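Local coordinates for protein hemoglobin component VII (Tokunagayusurika akamusi, PDB 1X46) that binds heme and, as a globin of midge larvae, probably carries oxygen, at residues G10-V15 with A77-A82; Y31-F34 with A39-A42; F119-S122 with G126-A129. One frame throughout, in Å; residues are numbered along the deposited sequence.

Contact 1. Residues G10-V15 with A77-A82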
loop_
_atom_site.group_PDB
_atom_site.type_symbol
_atom_site.label_atom_id
_atom_site.label_comp_id
_atom_site.label_asym_id
_atom_site.label_seq_id
_atom_site.Cartn_x
_atom_site.Cartn_y
_atom_site.Cartn_z
ATOM N N GLY A 10 15.100 -7.649 -10.541
ATOM C CA GLY A 10 15.332 -8.310 -9.277
ATOM C C GLY A 10 14.580 -7.648 -8.134
ATOM O O GLY A 10 14.085 -8.365 -7.262
ATOM N N ASP A 11 14.537 -6.317 -8.147
ATOM C CA ASP A 11 13.762 -5.547 -7.169
ATOM C C ASP A 11 12.265 -5.797 -7.303
ATOM O O ASP A 11 11.567 -5.927 -6.297
ATOM C CB ASP A 11 14.065 -4.080 -7.309
ATOM C CG ASP A 11 15.383 -3.709 -6.703
ATOM O OD1 ASP A 11 15.985 -4.570 -6.029
ATOM O OD2 ASP A 11 15.878 -2.563 -6.843
ATOM N N ILE A 12 11.767 -5.899 -8.537
ATOM C CA ILE A 12 10.378 -6.314 -8.748
ATOM C C ILE A 12 10.126 -7.688 -8.123
ATOM O O ILE A 12 9.122 -7.904 -7.431
ATOM C CB ILE A 12 10.032 -6.305 -10.271
ATOM C CG1 ILE A 12 10.084 -4.865 -10.803
ATOM C CG2 ILE A 12 8.664 -6.976 -10.529
ATOM C CD1 ILE A 12 10.023 -4.742 -12.330
ATOM N N ALA A 13 11.054 -8.624 -8.321
ATOM C CA ALA A 13 10.879 -9.936 -7.718
ATOM C C ALA A 13 10.874 -9.874 -6.198
ATOM O O ALA A 13 10.119 -10.607 -5.546
ATOM C CB ALA A 13 11.956 -10.934 -8.233
ATOM N N LEU A 14 11.685 -8.978 -5.636
ATOM C CA LEU A 14 11.770 -8.873 -4.167
ATOM C C LEU A 14 10.455 -8.359 -3.592
ATOM O O LEU A 14 9.992 -8.856 -2.553
ATOM C CB LEU A 14 12.896 -7.949 -3.730
ATOM C CG LEU A 14 14.337 -8.455 -3.868
ATOM C CD1 LEU A 14 15.311 -7.329 -3.513
ATOM C CD2 LEU A 14 14.582 -9.669 -3.007
ATOM N N VAL A 15 9.868 -7.371 -4.277
ATOM C CA VAL A 15 8.534 -6.898 -3.909
ATOM C C VAL A 15 7.484 -7.998 -4.075
ATOM O O VAL A 15 6.729 -8.251 -3.159
ATOM C CB VAL A 15 8.151 -5.650 -4.721
ATOM C CG1 VAL A 15 6.678 -5.283 -4.530
ATOM C CG2 VAL A 15 9.095 -4.463 -4.377
ATOM N N ALA A 77 0.853 -7.487 -9.394
ATOM C CA ALA A 77 0.758 -8.441 -10.522
ATOM C C ALA A 77 1.111 -7.834 -11.876
ATOM O O ALA A 77 1.706 -8.519 -12.728
ATOM C CB ALA A 77 -0.640 -9.056 -10.600
ATOM N N LEU A 78 0.761 -6.560 -12.047
ATOM C CA LEU A 78 1.032 -5.805 -13.274
ATOM C C LEU A 78 2.487 -5.311 -13.436
ATOM O O LEU A 78 2.857 -4.814 -14.514
ATOM C CB LEU A 78 0.064 -4.635 -13.414
ATOM C CG LEU A 78 -1.401 -5.022 -13.603
ATOM C CD1 LEU A 78 -2.248 -3.785 -13.463
ATOM C CD2 LEU A 78 -1.635 -5.686 -14.974
ATOM N N MET A 79 3.287 -5.425 -12.377
ATOM C CA MET A 79 4.695 -5.007 -12.420
ATOM C C MET A 79 5.537 -5.962 -13.251
ATOM O O MET A 79 5.270 -7.149 -13.287
ATOM C CB MET A 79 5.274 -4.977 -11.020
ATOM C CG MET A 79 4.782 -3.841 -10.222
ATOM S SD MET A 79 5.241 -3.980 -8.462
ATOM C CE MET A 79 6.983 -3.706 -8.462
ATOM N N GLY A 80 6.585 -5.432 -13.886
ATOM C CA GLY A 80 7.612 -6.281 -14.474
ATOM C C GLY A 80 7.513 -6.535 -15.966
ATOM O O GLY A 80 8.399 -7.177 -16.542
ATOM N N VAL A 81 6.431 -6.039 -16.568
ATOM C CA VAL A 81 6.091 -6.283 -17.969
ATOM C C VAL A 81 5.746 -4.964 -18.660
ATOM O O VAL A 81 4.815 -4.256 -18.272
ATOM C CB VAL A 81 4.870 -7.244 -18.070
ATOM C CG1 VAL A 81 4.529 -7.533 -19.500
ATOM C CG2 VAL A 81 5.142 -8.560 -17.345
ATOM N N ALA A 82 6.457 -4.641 -19.737
ATOM C CA ALA A 82 6.225 -3.366 -20.394
ATOM C C ALA A 82 4.781 -3.192 -20.898
ATOM O O ALA A 82 4.199 -2.119 -20.748
ATOM C CB ALA A 82 7.231 -3.168 -21.532
#

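Contact 2. Residues Y31-F34 with A39-A42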
loop_
_atom_site.group_PDB
_atom_site.type_symbol
_atom_site.label_atom_id
_atom_site.label_comp_id
_atom_site.label_asym_id
_atom_site.label_seq_id
_atom_site.Cartn_x
_atom_site.Cartn_y
_atom_site.Cartn_z
ATOM N N TYR A 31 -4.954 -3.254 10.466
ATOM C CA TYR A 31 -4.808 -2.965 11.886
ATOM C C TYR A 31 -3.469 -2.264 12.166
ATOM O O TYR A 31 -3.465 -1.265 12.905
ATOM C CB TYR A 31 -4.926 -4.264 12.686
ATOM C CG TYR A 31 -4.645 -4.079 14.149
ATOM C CD1 TYR A 31 -5.669 -3.789 15.038
ATOM C CD2 TYR A 31 -3.344 -4.208 14.641
ATOM C CE1 TYR A 31 -5.413 -3.627 16.394
ATOM C CE2 TYR A 31 -3.084 -4.030 16.007
ATOM C CZ TYR A 31 -4.139 -3.748 16.853
ATOM O OH TYR A 31 -3.932 -3.583 18.206
ATOM N N ASN A 32 -2.383 -2.739 11.550
ATOM C CA ASN A 32 -1.083 -2.117 11.783
ATOM C C ASN A 32 -1.056 -0.666 11.323
ATOM O O ASN A 32 -0.508 0.215 11.985
ATOM C CB ASN A 32 0.003 -2.914 11.104
ATOM C CG ASN A 32 1.365 -2.351 11.361
ATOM O OD1 ASN A 32 1.837 -2.346 12.505
ATOM N ND2 ASN A 32 2.015 -1.893 10.312
ATOM N N PHE A 33 -1.680 -0.401 10.192
ATOM C CA PHE A 33 -1.759 0.954 9.668
ATOM C C PHE A 33 -2.505 1.855 10.624
ATOM O O PHE A 33 -1.975 2.913 10.988
ATOM C CB PHE A 33 -2.401 0.921 8.256
ATOM C CG PHE A 33 -2.646 2.294 7.663
ATOM C CD1 PHE A 33 -1.646 3.259 7.667
ATOM C CD2 PHE A 33 -3.900 2.622 7.113
ATOM C CE1 PHE A 33 -1.873 4.535 7.118
ATOM C CE2 PHE A 33 -4.142 3.893 6.574
ATOM C CZ PHE A 33 -3.112 4.848 6.558
ATOM N N PHE A 34 -3.709 1.465 11.071
ATOM C CA PHE A 34 -4.476 2.320 11.951
ATOM C C PHE A 34 -3.834 2.437 13.339
ATOM O O PHE A 34 -3.955 3.493 13.963
ATOM C CB PHE A 34 -5.907 1.763 12.081
ATOM C CG PHE A 34 -6.780 1.986 10.851
ATOM C CD1 PHE A 34 -6.435 2.904 9.854
ATOM C CD2 PHE A 34 -7.969 1.293 10.741
ATOM C CE1 PHE A 34 -7.263 3.092 8.754
ATOM C CE2 PHE A 34 -8.821 1.473 9.664
ATOM C CZ PHE A 34 -8.483 2.360 8.663
ATOM N N ALA A 39 -4.900 8.878 13.347
ATOM C CA ALA A 39 -5.509 10.002 12.628
ATOM C C ALA A 39 -6.001 9.606 11.233
ATOM O O ALA A 39 -6.936 10.232 10.698
ATOM C CB ALA A 39 -4.531 11.158 12.538
ATOM N N SER A 40 -5.405 8.571 10.647
ATOM C CA SER A 40 -5.921 8.070 9.367
ATOM C C SER A 40 -7.252 7.343 9.534
ATOM O O SER A 40 -8.149 7.488 8.707
ATOM C CB SER A 40 -4.891 7.157 8.756
ATOM O OG SER A 40 -3.747 7.938 8.520
ATOM N N GLN A 41 -7.385 6.556 10.594
ATOM C CA GLN A 41 -8.658 5.875 10.883
ATOM C C GLN A 41 -9.825 6.856 11.021
ATOM O O GLN A 41 -10.973 6.525 10.674
ATOM C CB GLN A 41 -8.504 5.048 12.150
ATOM C CG GLN A 41 -9.770 4.238 12.495
ATOM C CD GLN A 41 -9.663 3.547 13.836
ATOM O OE1 GLN A 41 -8.578 3.092 14.223
ATOM N NE2 GLN A 41 -10.776 3.474 14.555
ATOM N N ALA A 42 -9.549 8.064 11.537
ATOM C CA ALA A 42 -10.568 9.078 11.708
ATOM C C ALA A 42 -11.178 9.575 10.388
ATOM O O ALA A 42 -12.197 10.261 10.400
ATOM C CB ALA A 42 -9.987 10.284 12.483
HETATM O O HOH W 1 -6.159 3.663 15.635
#

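Contact 3. Residues F119-S122 with G126-A129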
loop_
_atom_site.group_PDB
_atom_site.type_symbol
_atom_site.label_atom_id
_atom_site.label_comp_id
_atom_site.label_asym_id
_atom_site.label_seq_id
_atom_site.Cartn_x
_atom_site.Cartn_y
_atom_site.Cartn_z
ATOM N N PHE A 119 5.647 -3.566 8.956
ATOM C CA PHE A 119 4.976 -4.860 8.916
ATOM C C PHE A 119 5.784 -5.886 8.118
ATOM O O PHE A 119 5.896 -7.039 8.517
ATOM C CB PHE A 119 3.601 -4.678 8.265
ATOM C CG PHE A 119 2.662 -5.850 8.497
ATOM C CD1 PHE A 119 1.948 -5.936 9.680
ATOM C CD2 PHE A 119 2.518 -6.849 7.543
ATOM C CE1 PHE A 119 1.091 -7.039 9.919
ATOM C CE2 PHE A 119 1.661 -7.941 7.767
ATOM C CZ PHE A 119 0.949 -8.042 8.940
ATOM N N LEU A 120 6.330 -5.481 6.970
ATOM C CA LEU A 120 7.155 -6.381 6.172
ATOM C C LEU A 120 8.420 -6.774 6.945
ATOM O O LEU A 120 8.857 -7.935 6.918
ATOM C CB LEU A 120 7.529 -5.699 4.848
ATOM C CG LEU A 120 6.438 -5.628 3.777
ATOM C CD1 LEU A 120 6.676 -4.448 2.848
ATOM C CD2 LEU A 120 6.422 -6.932 2.982
ATOM N N GLU A 121 9.000 -5.813 7.656
ATOM C CA GLU A 121 10.174 -6.114 8.463
ATOM C C GLU A 121 9.858 -7.145 9.551
ATOM O O GLU A 121 10.670 -8.038 9.806
ATOM C CB GLU A 121 10.776 -4.833 9.054
ATOM C CG GLU A 121 12.147 -5.020 9.690
ATOM C CD GLU A 121 12.574 -3.811 10.484
ATOM O OE1 GLU A 121 11.695 -3.070 10.986
ATOM O OE2 GLU A 121 13.800 -3.604 10.604
ATOM N N SER A 122 8.674 -7.030 10.143
ATOM C CA SER A 122 8.216 -7.982 11.163
ATOM C C SER A 122 7.874 -9.360 10.597
ATOM O O SER A 122 8.119 -10.365 11.264
ATOM C CB SER A 122 6.997 -7.426 11.908
ATOM O OG SER A 122 7.370 -6.289 12.677
ATOM N N GLY A 126 13.517 -13.052 5.999
ATOM C CA GLY A 126 14.695 -12.619 5.270
ATOM C C GLY A 126 14.732 -11.159 4.862
ATOM O O GLY A 126 15.597 -10.754 4.103
ATOM N N TYR A 127 13.781 -10.368 5.350
ATOM C CA TYR A 127 13.726 -8.945 5.040
ATOM C C TYR A 127 15.059 -8.292 5.403
ATOM O O TYR A 127 15.558 -8.501 6.520
ATOM C CB TYR A 127 12.608 -8.297 5.854
ATOM C CG TYR A 127 12.374 -6.829 5.540
ATOM C CD1 TYR A 127 11.365 -6.440 4.664
ATOM C CD2 TYR A 127 13.170 -5.842 6.110
ATOM C CE1 TYR A 127 11.136 -5.110 4.365
ATOM C CE2 TYR A 127 12.936 -4.489 5.828
ATOM C CZ TYR A 127 11.925 -4.145 4.942
ATOM O OH TYR A 127 11.669 -2.821 4.659
ATOM N N ASN A 128 15.592 -7.475 4.492
ATOM C CA ASN A 128 16.846 -6.779 4.722
ATOM C C ASN A 128 16.891 -5.455 3.976
ATOM O O ASN A 128 15.882 -5.008 3.401
ATOM C CB ASN A 128 18.024 -7.689 4.332
ATOM C CG ASN A 128 17.976 -8.141 2.874
ATOM O OD1 ASN A 128 17.511 -7.423 2.017
ATOM N ND2 ASN A 128 18.476 -9.356 2.601
ATOM N N ALA A 129 18.046 -4.808 3.945
ATOM C CA ALA A 129 18.156 -3.526 3.285
ATOM C C ALA A 129 17.809 -3.571 1.795
ATOM O O ALA A 129 17.315 -2.594 1.259
ATOM C CB ALA A 129 19.568 -2.985 3.445
#

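Contact 1. Residues G10-V15 with A77-A82
Ile-12 and Met-79 carry this contact, with Gly-80 and Val-15 at its two ends. It is wholly apolar between the two segments, and three kinds of touch make it up.

The first is side chain against bare backbone. Ile-12 CD1 sits 3.6 Å from Gly-80 CA and 3.8 Å from Gly-80 N, so the tip of the longer branch presses on the main chain. This branch leaves CB beside the backbone N, with CG1 anti to the carbonyl carbon (chi1 -66°). Gly-80 has a positive phi of 99°. At this phi a CB would probably be jammed against the carbonyl O of Met-79, and it would also sit tightly against Ile-12 CG2. The nearest pair of CA atoms across the segments is here, 6.4 Å between Ile-12 CA and Gly-80 CA.

The second is methyl against the base of a side chain. Ile-12 CG2, the short methyl, rests 4.0 Å from Met-79 CB. The two side chains lie obliquely across each other.

The third is a methionine tip bent at the sulfur. Met-79 is extended as far as SD and then bends at chi3 (71°), which brings CE against helix 9-20. Met-79 CE lies 4.1 Å from Ile-12 CG1 and 4.2 Å from Val-15 CG1. The thioether end thus reaches two residues about one helical turn apart. Met-7 touches Ile-12, Val-15 and Met-79 and adds to the same apolar cluster. Close by, the backbone O of Met-79 accepts a hydrogen bond from Lys-16 NZ, so helix 9-20 also has a polar link to the turn.

In globin terms this is the A helix packed on the EF corner, away from the heme site. Helix 9-20 meets the chain just as it leaves helix 59-78, while Val-15 also touches Ala-134 and Trp-135 of helix 129-146.

Contact 2. Residues Y31-F34 with A39-A42
Gln-41 lies across the ring of Phe-34, and its side chain can be followed outward atom by atom. Gln-41 CB stands over one face of the ring, offset toward the rim. It is 3.8 Å from the centroid of the Phe-34 ring and 16° off the normal, a CH-pi contact. CG points anti to the backbone N (chi1 -177°), which carries the chain on over the ring, with Gln-41 CG 3.9 Å from Phe-34 CD2. The chain stays extended past CG and crosses the phenyl group at about a right angle. The amide plane is turned 42° from the ring plane. Gln-41 OE1 ends 3.7 Å from Phe-34 CB and accepts a hydrogen bond from a water at 2.9 Å. The same water donates to Phe-34 O at 2.8 Å, so it bridges side chain and backbone. At the other branch of the amide, NE2 bonds to the backbone O of Phe-47. With both ends held, rotation of the amide should be well restrained.

This is the BC corner of the globin fold, where helix 26-36 turns into the short helix 38-41. Phe-33 and Ser-40 belong to the heme pocket. Ser-40 CB comes obliquely to the Phe-33 ring, 3.7 Å from Phe-33 CZ, and Ser-40 OG is also 3.7 Å from Phe-33 CZ. The Phe-33 ring also touches the heme, and it meets Phe-112 edge-to-face. Phe-34 makes a like edge-to-face pair with the heme-binding Phe-44. Cutting Phe-34 back to an alanine is likely to open a gap beneath Gln-41 CB and CG and to leave Phe-44 without its edge-to-face partner. Leu-52 touches both Phe-34 and Gln-41, and Phe-61 of helix 59-78 touches Phe-34.

Contact 3. Residues F119-S122 with G126-A129
Tyr-127 lays its ring against the backbone of helix 106-123, over Glu-121 CA. That carbon stands over one face of the ring, 3.8 Å from the centroid and 15° off the normal. This is a CH-pi contact, offset toward the rim. Tyr-127 CG is anti to the backbone N (chi1 -175°), a torsion that swings the ring from the loop onto the helix.

The two flanking side chains meet the ring differently. Glu-121 crosses Tyr-127 at about a right angle, and its carboxylate plane is turned 53° from the ring. Its aliphatic part does the touching, with Glu-121 CG 3.8 Å from Tyr-127 CD2 and Glu-121 CB 3.9 Å from Tyr-127 CE2. Leu-120 comes to the CD1 and CE1 side of the ring, obliquely. Leu-120 CB is 3.7 Å from Tyr-127 CE1, and Leu-120 O is also 3.7 Å from Tyr-127 CD1. One aromatic ring therefore spans two consecutive helix residues.

The contact is the GH corner of the globin fold, away from the heme site. Asn-128 follows as the N-cap of helix 129-146, with a weak bond from Gly-130 N to its OD1. Tyr-127 touches Lys-132 of that helix, and Leu-120 packs on its Trp-135. Ile-22, in the loop before helix 26-36, also touches Leu-120.

Overall arrangement
From the N terminus, helix 9-20 comes first, and contact 1 brings it against the turn that follows helix 59-78. This closes a long loop of 61 intervening residues. Contact 2 is nested inside that loop and closes a tight one between helices 26-36 and 38-41. Contact 3 follows in series and closes the short turn between helices 106-123 and 129-146. Contacts 1 and 2 lie on opposite sides of the chain's centre, with centres 28 Å apart. Contacts 2 and 3 touch in plain packing, Asn-32 ND2 to Phe-119 CB at 3.8 Å, which joins helix 26-36 to helix 106-123. Contacts 1 and 3 do not touch, but helix 129-146 packs on both.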